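Local structure of protein DsvD (Desulfovibrio vulgaris, 1UCR) at residues Gln6-Phe11 and Glu50-Trp55; Asp10-Lys15 and Ser20-Asn25; Asp26-Phe31 and Arg37-Ile42. The protein may play an essential role in dissimilatory sulfite reduction and possibly binds DNA through a winged-helix motif. All coordinates share one frame; numbering follows the deposited sequence. Where two conformers were deposited one is given.

Interaction 1. Residues Gln6-Phe11 and Glu50-Trp55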
loop_
_atom_site.group_PDB
_atom_site.type_symbol
_atom_site.label_atom_id
_atom_site.label_comp_id
_atom_site.label_asym_id
_atom_site.label_seq_id
_atom_site.Cartn_x
_atom_site.Cartn_y
_atom_site.Cartn_z
ATOM N N GLN B 6 6.977 -1.544 10.388
ATOM C CA GLN B 6 7.520 -2.394 9.373
ATOM C C GLN B 6 7.071 -3.847 9.565
ATOM O O GLN B 6 6.795 -4.566 8.592
ATOM C CB GLN B 6 9.069 -2.326 9.361
ATOM C CG GLN B 6 9.646 -3.127 8.177
ATOM C CD GLN B 6 9.247 -2.379 6.909
ATOM O OE1 GLN B 6 9.610 -1.227 6.712
ATOM N NE2 GLN B 6 8.504 -2.999 6.011
ATOM N N LYS B 7 6.938 -4.288 10.816
ATOM C CA LYS B 7 6.464 -5.664 11.077
ATOM C C LYS B 7 5.027 -5.856 10.633
ATOM O O LYS B 7 4.657 -6.928 10.123
ATOM C CB LYS B 7 6.619 -5.965 12.581
ATOM C CG LYS B 7 8.103 -6.180 12.990
ATOM C CD LYS B 7 8.240 -6.570 14.473
ATOM C CE LYS B 7 9.722 -6.765 14.793
ATOM N NZ LYS B 7 9.968 -7.171 16.185
ATOM N N VAL B 8 4.170 -4.834 10.811
ATOM C CA VAL B 8 2.795 -4.913 10.253
ATOM C C VAL B 8 2.853 -5.063 8.738
ATOM O O VAL B 8 2.174 -5.934 8.163
ATOM C CB VAL B 8 2.025 -3.664 10.661
ATOM C CG1 VAL B 8 0.692 -3.526 9.939
ATOM C CG2 VAL B 8 1.818 -3.645 12.179
ATOM N N VAL B 9 3.598 -4.141 8.081
ATOM C CA VAL B 9 3.658 -4.190 6.627
ATOM C C VAL B 9 4.193 -5.551 6.150
ATOM O O VAL B 9 3.674 -6.164 5.198
ATOM C CB VAL B 9 4.522 -3.058 6.093
ATOM C CG1 VAL B 9 4.784 -3.144 4.600
ATOM C CG2 VAL B 9 3.817 -1.733 6.398
ATOM N N ASP B 10 5.276 -6.029 6.813
ATOM C CA ASP B 10 5.864 -7.302 6.355
ATOM C C ASP B 10 4.887 -8.467 6.512
ATOM O O ASP B 10 4.828 -9.356 5.657
ATOM C CB ASP B 10 7.116 -7.652 7.155
ATOM C CG ASP B 10 8.314 -6.723 6.862
ATOM O OD1 ASP B 10 8.225 -5.916 5.913
ATOM O OD2 ASP B 10 9.291 -6.801 7.614
ATOM N N PHE B 11 4.106 -8.501 7.586
ATOM C CA PHE B 11 3.123 -9.556 7.720
ATOM C C PHE B 11 2.127 -9.525 6.573
ATOM O O PHE B 11 1.795 -10.529 5.943
ATOM C CB PHE B 11 2.416 -9.405 9.110
ATOM C CG PHE B 11 1.215 -10.379 9.138
ATOM C CD1 PHE B 11 1.450 -11.748 9.310
ATOM C CD2 PHE B 11 -0.065 -9.940 8.981
ATOM C CE1 PHE B 11 0.361 -12.632 9.336
ATOM C CE2 PHE B 11 -1.180 -10.796 8.996
ATOM C CZ PHE B 11 -0.908 -12.163 9.138
ATOM N N GLU B 50 -1.608 6.267 4.486
ATOM C CA GLU B 50 -2.137 5.569 3.333
ATOM C C GLU B 50 -1.276 4.367 2.974
ATOM O O GLU B 50 -1.367 3.856 1.849
ATOM C CB GLU B 50 -2.354 6.476 2.120
ATOM C CG GLU B 50 -3.352 7.583 2.472
ATOM C CD GLU B 50 -3.687 8.448 1.333
ATOM O OE1 GLU B 50 -3.577 9.693 1.440
ATOM O OE2 GLU B 50 -4.089 7.908 0.277
ATOM N N VAL B 51 -0.505 3.851 3.924
ATOM C CA VAL B 51 0.111 2.538 3.777
ATOM C C VAL B 51 -0.945 1.458 3.949
ATOM O O VAL B 51 -0.920 0.441 3.286
ATOM C CB VAL B 51 1.240 2.362 4.805
ATOM C CG1 VAL B 51 1.841 0.964 4.751
ATOM C CG2 VAL B 51 2.304 3.411 4.551
ATOM N N LEU B 52 -1.880 1.695 4.886
ATOM C CA LEU B 52 -2.995 0.795 5.096
ATOM C C LEU B 52 -4.302 1.458 4.717
ATOM O O LEU B 52 -4.402 2.696 4.649
ATOM C CB LEU B 52 -3.144 0.378 6.589
ATOM C CG LEU B 52 -1.931 -0.340 7.165
ATOM C CD1 LEU B 52 -2.169 -0.674 8.634
ATOM C CD2 LEU B 52 -1.569 -1.581 6.390
ATOM N N GLU B 53 -5.310 0.624 4.487
ATOM C CA GLU B 53 -6.717 1.032 4.388
ATOM C C GLU B 53 -7.481 0.379 5.529
ATOM O O GLU B 53 -7.107 -0.686 6.040
ATOM C CB GLU B 53 -7.240 0.717 3.015
ATOM C CG GLU B 53 -7.172 -0.717 2.617
ATOM C CD GLU B 53 -7.393 -0.973 1.163
ATOM O OE1 GLU B 53 -7.693 -2.172 0.857
ATOM O OE2 GLU B 53 -7.250 -0.083 0.298
ATOM N N TYR B 54 -8.560 1.073 5.901
ATOM C CA TYR B 54 -9.340 0.757 7.098
ATOM C C TYR B 54 -10.759 0.372 6.780
ATOM O O TYR B 54 -11.370 0.955 5.854
ATOM C CB TYR B 54 -9.405 2.001 7.925
ATOM C CG TYR B 54 -10.209 2.064 9.178
ATOM C CD1 TYR B 54 -11.482 2.619 9.199
ATOM C CD2 TYR B 54 -9.674 1.575 10.381
ATOM C CE1 TYR B 54 -12.232 2.687 10.384
ATOM C CE2 TYR B 54 -10.409 1.696 11.551
ATOM C CZ TYR B 54 -11.649 2.231 11.552
ATOM O OH TYR B 54 -12.378 2.343 12.725
ATOM N N TRP B 55 -11.317 -0.524 7.547
ATOM C CA TRP B 55 -12.680 -0.987 7.356
ATOM C C TRP B 55 -13.339 -1.088 8.706
ATOM O O TRP B 55 -12.716 -1.515 9.701
ATOM C CB TRP B 55 -12.718 -2.411 6.776
ATOM C CG TRP B 55 -11.766 -2.602 5.618
ATOM C CD1 TRP B 55 -10.401 -2.815 5.508
ATOM C CD2 TRP B 55 -12.183 -2.582 4.287
ATOM N NE1 TRP B 55 -9.975 -2.933 4.251
ATOM C CE2 TRP B 55 -11.095 -2.786 3.414
ATOM C CE3 TRP B 55 -13.446 -2.412 3.719
ATOM C CZ2 TRP B 55 -11.110 -2.835 2.034
ATOM C CZ3 TRP B 55 -13.486 -2.456 2.331
ATOM C CH2 TRP B 55 -12.381 -2.658 1.494
#
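In the winged-helix core of DsvD the first helix lies against the turn and start of strand 52-57, which follows the long helix 36-48, and Val8 and Val9 meet Val51 and Leu52 there. The closest touch is between methyl groups: Val9 CG2 stands 3.7 Å from Val51 CG1, the two valine side chains crossing at about a right angle. Val51 CG1 reaches helix 3-12 because it is anti to its own backbone N (chi1 176°) on a CA-CB bond that already points at the helix. Beside this pair Val8 CG1 meets Leu52 CD1 at 4.2 Å, a looser contact made by the far end of the leucine. The contact is purely apolar, with no hydrogen bond across it, and all four residues are buried. Glu50, with positive phi, ends helix 36-48 in a Schellman motif and turns the chain into the strand. Along the first helix Gln6 NE2 donates to Asp10 OD1 (2.9 Å) from above the carboxylate plane, and it also bonds Glu50 of the second subunit. Leu52 is packed further by Leu43, Leu46 and Val47 of helix 36-48 and by Leu65 of strand 60-65, while Val8 touches Phe27 of helix 24-30.

Interaction 2. Residues Asp10-Lys15 and Ser20-Asn25; sequences DFLNSK and SKFYFN
Phe11 and Phe22 form a T-shaped (edge-to-face) pair, in which the edge of the Phe11 ring is directed at one face of Phe22. The pair packs the short strand 22-23 of the winged-helix sheet against the end of helix 3-12. The ring planes stand at 65° and the centroids are 5.0 Å apart. Phe11 CE2 sits over the centre of the Phe22 ring, 3.6 Å above its plane, and is nearly equidistant from all six ring carbons; its shortest approach is 3.7 Å, to Phe22 CZ. The neighbouring Phe11 CZ leans over the same face, toward Phe22 CZ and CE2. The two side chains come from opposite directions: with CG anti to the backbone N (chi1 170°), Phe11 extends from the last turn of helix 3-12 toward the strand, and Phe22 points back at the helix.

Leu12 takes a different route to the same ring. Its side chain slides past Phe22 in the opposite direction, and the methyl CD2 arrives obliquely, 3.4 Å from Phe22 CD1, a tight approach for two carbons. Phe22 is therefore held at two places by consecutive residues of the helix. Just beyond, the chain leaves the helix at Asn13, the centre of an inverse gamma turn, and Ser14 OG donates to Phe11 O at 2.7 Å from above the carbonyl plane, bringing the serine back to the helix end. Phe27 of helix 24-30 adds to the packing round Leu12 and Phe22, and Lys19 makes a cation-pi contact with Phe22.

No hydrogen bond joins the two segments. Their attachment rests on burial of apolar surface, on dispersion and on the weak electrostatics of a T-shaped pair, in which the slightly positive hydrogens of the Phe11 edge face the electron-rich face of Phe22.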
loop_
_atom_site.group_PDB
_atom_site.type_symbol
_atom_site.label_atom_id
_atom_site.label_comp_id
_atom_site.label_asym_id
_atom_site.label_seq_id
_atom_site.Cartn_x
_atom_site.Cartn_y
_atom_site.Cartn_z
ATOM N N ASP B 10 5.276 -6.029 6.813
ATOM C CA ASP B 10 5.864 -7.302 6.355
ATOM C C ASP B 10 4.887 -8.467 6.512
ATOM O O ASP B 10 4.828 -9.356 5.657
ATOM C CB ASP B 10 7.116 -7.652 7.155
ATOM C CG ASP B 10 8.314 -6.723 6.862
ATOM O OD1 ASP B 10 8.225 -5.916 5.913
ATOM O OD2 ASP B 10 9.291 -6.801 7.614
ATOM N N PHE B 11 4.106 -8.501 7.586
ATOM C CA PHE B 11 3.123 -9.556 7.720
ATOM C C PHE B 11 2.127 -9.525 6.573
ATOM O O PHE B 11 1.795 -10.529 5.943
ATOM C CB PHE B 11 2.416 -9.405 9.110
ATOM C CG PHE B 11 1.215 -10.379 9.138
ATOM C CD1 PHE B 11 1.450 -11.748 9.310
ATOM C CD2 PHE B 11 -0.065 -9.940 8.981
ATOM C CE1 PHE B 11 0.361 -12.632 9.336
ATOM C CE2 PHE B 11 -1.180 -10.796 8.996
ATOM C CZ PHE B 11 -0.908 -12.163 9.138
ATOM N N LEU B 12 1.592 -8.325 6.269
ATOM C CA LEU B 12 0.557 -8.158 5.268
ATOM C C LEU B 12 1.087 -8.410 3.858
ATOM O O LEU B 12 0.340 -8.940 3.036
ATOM C CB LEU B 12 -0.040 -6.761 5.367
ATOM C CG LEU B 12 -0.834 -6.498 6.647
ATOM C CD1 LEU B 12 -1.262 -5.018 6.664
ATOM C CD2 LEU B 12 -2.066 -7.398 6.731
ATOM N N ASN B 13 2.340 -8.070 3.620
ATOM C CA ASN B 13 2.934 -8.176 2.294
ATOM C C ASN B 13 3.493 -9.573 2.114
ATOM O O ASN B 13 4.664 -9.794 1.956
ATOM C CB ASN B 13 3.999 -7.095 2.155
ATOM C CG ASN B 13 4.536 -6.979 0.740
ATOM O OD1 ASN B 13 3.827 -7.222 -0.219
ATOM N ND2 ASN B 13 5.798 -6.577 0.649
ATOM N N SER B 14 2.642 -10.551 2.125
ATOM C CA SER B 14 3.014 -11.956 2.082
ATOM C C SER B 14 2.172 -12.627 1.014
ATOM O O SER B 14 1.012 -12.253 0.890
ATOM C CB SER B 14 2.660 -12.631 3.415
ATOM O OG SER B 14 3.415 -12.107 4.480
ATOM N N LYS B 15 2.755 -13.599 0.318
ATOM C CA LYS B 15 1.993 -14.287 -0.715
ATOM C C LYS B 15 1.037 -15.333 -0.157
ATOM O O LYS B 15 -0.160 -15.371 -0.457
ATOM C CB LYS B 15 2.968 -14.997 -1.671
ATOM C CG LYS B 15 2.225 -15.803 -2.724
ATOM C CD LYS B 15 3.195 -16.347 -3.775
ATOM C CE LYS B 15 2.587 -17.518 -4.484
ATOM N NZ LYS B 15 2.670 -18.803 -3.726
ATOM N N SER B 20 -6.788 -9.993 2.042
ATOM C CA SER B 20 -6.707 -8.567 1.754
ATOM C C SER B 20 -6.812 -7.723 3.012
ATOM O O SER B 20 -6.374 -6.564 2.941
ATOM C CB SER B 20 -7.824 -8.146 0.762
ATOM O OG SER B 20 -9.126 -8.361 1.356
ATOM N N LYS B 21 -7.419 -8.280 4.065
ATOM C CA LYS B 21 -7.597 -7.492 5.325
ATOM C C LYS B 21 -7.671 -8.444 6.498
ATOM O O LYS B 21 -8.044 -9.605 6.383
ATOM C CB LYS B 21 -8.796 -6.557 5.248
ATOM C CG LYS B 21 -10.098 -7.284 4.958
ATOM C CD LYS B 21 -11.295 -6.290 4.778
ATOM C CE LYS B 21 -12.568 -7.067 4.549
ATOM N NZ LYS B 21 -13.750 -6.202 4.293
ATOM N N PHE B 22 -7.304 -7.931 7.675
ATOM C CA PHE B 22 -7.239 -8.665 8.918
ATOM C C PHE B 22 -7.902 -7.830 10.020
ATOM O O PHE B 22 -7.902 -6.610 9.969
ATOM C CB PHE B 22 -5.790 -8.974 9.282
ATOM C CG PHE B 22 -5.179 -10.045 8.425
ATOM C CD1 PHE B 22 -4.566 -9.711 7.214
ATOM C CD2 PHE B 22 -5.182 -11.388 8.832
ATOM C CE1 PHE B 22 -3.972 -10.684 6.415
ATOM C CE2 PHE B 22 -4.583 -12.358 8.022
ATOM C CZ PHE B 22 -3.954 -11.987 6.862
ATOM N N TYR B 23 -8.464 -8.499 11.021
ATOM C CA TYR B 23 -9.047 -7.816 12.169
ATOM C C TYR B 23 -8.021 -7.078 12.992
ATOM O O TYR B 23 -6.877 -7.493 13.073
ATOM C CB TYR B 23 -9.721 -8.857 13.109
ATOM C CG TYR B 23 -10.917 -9.491 12.431
ATOM C CD1 TYR B 23 -10.894 -10.845 12.079
ATOM C CD2 TYR B 23 -12.072 -8.779 12.158
ATOM C CE1 TYR B 23 -12.014 -11.428 11.476
ATOM C CE2 TYR B 23 -13.158 -9.307 11.548
ATOM C CZ TYR B 23 -13.113 -10.667 11.211
ATOM O OH TYR B 23 -14.224 -11.187 10.562
ATOM N N PHE B 24 -8.477 -6.040 13.691
ATOM C CA PHE B 24 -7.618 -5.428 14.706
ATOM C C PHE B 24 -6.963 -6.465 15.585
ATOM O O PHE B 24 -5.759 -6.452 15.823
ATOM C CB PHE B 24 -8.501 -4.478 15.540
ATOM C CG PHE B 24 -7.690 -3.889 16.692
ATOM C CD1 PHE B 24 -6.596 -3.041 16.460
ATOM C CD2 PHE B 24 -7.961 -4.209 18.000
ATOM C CE1 PHE B 24 -5.832 -2.547 17.502
ATOM C CE2 PHE B 24 -7.235 -3.684 19.084
ATOM C CZ PHE B 24 -6.152 -2.844 18.830
ATOM N N ASN B 25 -7.719 -7.461 16.065
ATOM C CA ASN B 25 -7.199 -8.440 16.984
ATOM C C ASN B 25 -6.274 -9.444 16.316
ATOM O O ASN B 25 -5.501 -10.092 17.000
ATOM C CB ASN B 25 -8.326 -9.185 17.705
ATOM C CG ASN B 25 -9.024 -8.390 18.761
ATOM O OD1 ASN B 25 -8.640 -7.283 19.100
ATOM N ND2 ASN B 25 -10.077 -8.981 19.289
#

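Interaction 3. Residues Asp26-Phe31 and Arg37-Ile42. With SO4 (sulfate ion), chain E.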
loop_
_atom_site.group_PDB
_atom_site.type_symbol
_atom_site.label_atom_id
_atom_site.label_comp_id
_atom_site.label_asym_id
_atom_site.label_seq_id
_atom_site.Cartn_x
_atom_site.Cartn_y
_atom_site.Cartn_z
ATOM N N ASP B 26 -6.289 -9.550 14.964
ATOM C CA ASP B 26 -5.226 -10.315 14.322
ATOM C C ASP B 26 -3.853 -9.667 14.570
ATOM O O ASP B 26 -2.870 -10.360 14.742
ATOM C CB ASP B 26 -5.459 -10.428 12.813
ATOM C CG ASP B 26 -6.531 -11.452 12.419
ATOM O OD1 ASP B 26 -6.466 -12.587 12.936
ATOM O OD2 ASP B 26 -7.359 -11.093 11.575
ATOM N N PHE B 27 -3.829 -8.320 14.596
ATOM C CA PHE B 27 -2.541 -7.626 14.812
ATOM C C PHE B 27 -2.121 -7.716 16.260
ATOM O O PHE B 27 -0.940 -7.926 16.569
ATOM C CB PHE B 27 -2.652 -6.169 14.351
ATOM C CG PHE B 27 -2.920 -6.085 12.870
ATOM C CD1 PHE B 27 -4.208 -5.865 12.422
ATOM C CD2 PHE B 27 -1.889 -6.267 11.928
ATOM C CE1 PHE B 27 -4.502 -5.854 11.076
ATOM C CE2 PHE B 27 -2.176 -6.197 10.577
ATOM C CZ PHE B 27 -3.485 -5.989 10.160
ATOM N N THR B 28 -3.081 -7.571 17.197
ATOM C CA THR B 28 -2.687 -7.772 18.599
ATOM C C THR B 28 -2.252 -9.210 18.841
ATOM O O THR B 28 -1.347 -9.460 19.663
ATOM C CB THR B 28 -3.786 -7.302 19.574
ATOM O OG1 THR B 28 -4.983 -8.037 19.343
ATOM C CG2 THR B 28 -4.070 -5.815 19.428
ATOM N N ASP B 29 -2.846 -10.184 18.133
ATOM C CA ASP B 29 -2.374 -11.584 18.232
ATOM C C ASP B 29 -0.929 -11.745 17.798
ATOM O O ASP B 29 -0.177 -12.525 18.337
ATOM C CB ASP B 29 -3.243 -12.459 17.334
ATOM C CG ASP B 29 -4.596 -12.865 17.875
ATOM O OD1 ASP B 29 -4.861 -12.660 19.081
ATOM O OD2 ASP B 29 -5.343 -13.457 17.074
ATOM N N LEU B 30 -0.550 -11.004 16.743
ATOM C CA LEU B 30 0.797 -11.077 16.209
ATOM C C LEU B 30 1.794 -10.367 17.063
ATOM O O LEU B 30 2.973 -10.758 17.035
ATOM C CB LEU B 30 0.864 -10.459 14.799
ATOM C CG LEU B 30 0.145 -11.268 13.718
ATOM C CD1 LEU B 30 0.042 -10.408 12.464
ATOM C CD2 LEU B 30 0.892 -12.572 13.410
ATOM N N PHE B 31 1.386 -9.351 17.838
ATOM C CA PHE B 31 2.304 -8.527 18.633
ATOM C C PHE B 31 1.839 -8.503 20.073
ATOM O O PHE B 31 1.413 -7.503 20.633
ATOM C CB PHE B 31 2.453 -7.147 17.955
ATOM C CG PHE B 31 2.761 -7.273 16.455
ATOM C CD1 PHE B 31 1.854 -6.813 15.530
ATOM C CD2 PHE B 31 3.967 -7.861 16.049
ATOM C CE1 PHE B 31 2.114 -6.927 14.173
ATOM C CE2 PHE B 31 4.200 -7.967 14.686
ATOM C CZ PHE B 31 3.299 -7.508 13.734
ATOM N N ARG B 37 -3.517 -0.619 23.009
ATOM C CA ARG B 37 -3.702 0.783 22.619
ATOM C C ARG B 37 -2.626 1.214 21.645
ATOM O O ARG B 37 -2.859 2.010 20.709
ATOM C CB ARG B 37 -3.656 1.733 23.861
ATOM C CG ARG B 37 -4.863 1.680 24.755
ATOM C CD ARG B 37 -4.629 2.411 26.078
ATOM N NE ARG B 37 -3.885 1.443 26.897
ATOM C CZ ARG B 37 -3.081 1.742 27.898
ATOM N NH1 ARG B 37 -2.975 3.038 28.154
ATOM N NH2 ARG B 37 -2.496 0.736 28.509
ATOM N N GLU B 38 -1.386 0.720 21.878
ATOM C CA GLU B 38 -0.289 1.108 20.975
ATOM C C GLU B 38 -0.476 0.432 19.613
ATOM O O GLU B 38 -0.173 1.048 18.581
ATOM C CB GLU B 38 1.043 0.737 21.629
ATOM C CG GLU B 38 2.237 1.126 20.774
ATOM C CD GLU B 38 2.425 2.608 20.528
ATOM O OE1 GLU B 38 3.369 2.922 19.740
ATOM O OE2 GLU B 38 1.717 3.492 21.080
ATOM N N VAL B 39 -0.970 -0.803 19.557
ATOM C CA VAL B 39 -1.259 -1.423 18.257
ATOM C C VAL B 39 -2.274 -0.579 17.510
ATOM O O VAL B 39 -2.148 -0.301 16.320
ATOM C CB VAL B 39 -1.711 -2.891 18.426
ATOM C CG1 VAL B 39 -2.034 -3.493 17.057
ATOM C CG2 VAL B 39 -0.654 -3.718 19.146
ATOM N N LYS B 40 -3.325 -0.125 18.216
ATOM C CA LYS B 40 -4.309 0.735 17.557
ATOM C C LYS B 40 -3.655 2.003 17.052
ATOM O O LYS B 40 -3.918 2.429 15.932
ATOM C CB LYS B 40 -5.457 1.058 18.531
ATOM C CG LYS B 40 -6.511 1.990 17.904
ATOM C CD LYS B 40 -7.333 1.470 16.727
ATOM C CE LYS B 40 -8.272 0.310 17.143
ATOM N NZ LYS B 40 -9.174 -0.034 15.941
ATOM N N LYS B 41 -2.765 2.623 17.837
ATOM C CA LYS B 41 -2.106 3.850 17.374
ATOM C C LYS B 41 -1.242 3.614 16.161
ATOM O O LYS B 41 -1.249 4.419 15.225
ATOM C CB LYS B 41 -1.288 4.446 18.536
ATOM C CG LYS B 41 -2.114 5.104 19.653
ATOM C CD LYS B 41 -2.736 6.423 19.250
ATOM C CE LYS B 41 -3.527 7.122 20.345
ATOM N NZ LYS B 41 -2.804 7.387 21.631
ATOM N N ILE B 42 -0.461 2.527 16.154
ATOM C CA ILE B 42 0.389 2.374 14.970
ATOM C C ILE B 42 -0.383 2.021 13.732
ATOM O O ILE B 42 -0.034 2.518 12.643
ATOM C CB ILE B 42 1.570 1.450 15.182
ATOM C CG1 ILE B 42 1.169 0.026 15.280
ATOM C CG2 ILE B 42 2.479 1.881 16.336
ATOM C CD1 ILE B 42 2.368 -0.917 15.288
HETATM S S SO4 E . -3.630 -2.348 26.894
HETATM O O1 SO4 E . -3.774 -1.297 25.890
HETATM O O2 SO4 E . -2.869 -3.519 26.350
HETATM O O3 SO4 E . -4.928 -2.773 27.473
HETATM O O4 SO4 E . -2.821 -1.859 28.053
#
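Val39 is the hub between helices 24-30 and 36-48: its side chain meets Phe27 and Thr28 through carbon atoms alone. Val39 CG1 lies 3.9 Å from Phe27 CB, so the phenylalanine touches with the root of its side chain while its ring leads away from Val39. Thr28 CG2 approaches Val39 CB, also at 3.9 Å, and lies almost as near to both valine methyls, CG1 and CG2. This methyl is available because the hydroxyl takes the place between the backbone N and the carbonyl carbon (chi1 60°), from which Thr28 OG1 bonds the carbonyl of Asn25 one turn back. The polar end of the threonine is thus satisfied within its own helix.

Farther out, a sulfate, probably from the crystallisation liquor, sits at the N-terminal end of helix 36-48. Sulfate O1 is gripped twice by one residue, by Arg37 N at 3.0 Å and by Arg37 NE at 2.9 Å. A bend at chi3 (-81°) curls the arginine round the anion, and Arg37 NH2 reaches O4 at 2.7 Å with a nearly straight bond (167°). The sulfur lies in the guanidinium plane, at its edge. Gln36 N gives the sulfate another bond, so backbone N-H groups of the first turn and a positive side chain together hold it.

The two helices and the turn between them probably form the helix-turn-helix part of the winged-helix motif. Around them Phe24 packs on Val39, Leu43 of helix 36-48 meets the Phe27 side chain, Leu30 packs on Phe11, and Phe31, just past its helix, on Lys7 and Val8 of helix 3-12.

In the fold
From the N terminus, helix 3-12 takes part in two of the contacts. Interaction 2 closes first, over the short loop that leads from this helix to strand 22-23. Interaction 3 follows in series, closing the turn between helices 24-30 and 36-48. Interaction 1 spans a far longer loop, from the first helix to strand 52-57, and interaction 3 is nested inside it. Interactions 1 and 2 share Asp10 and Phe11 and meet where Leu52 CD2 lies 3.5 Å from Leu12 CD1. Phe11 and Leu30 link the first helix to interaction 3. Interactions 1 and 2 tie helix 3-12 to the antiparallel sheet and also border the second subunit, whereas interaction 3 joins helix to helix.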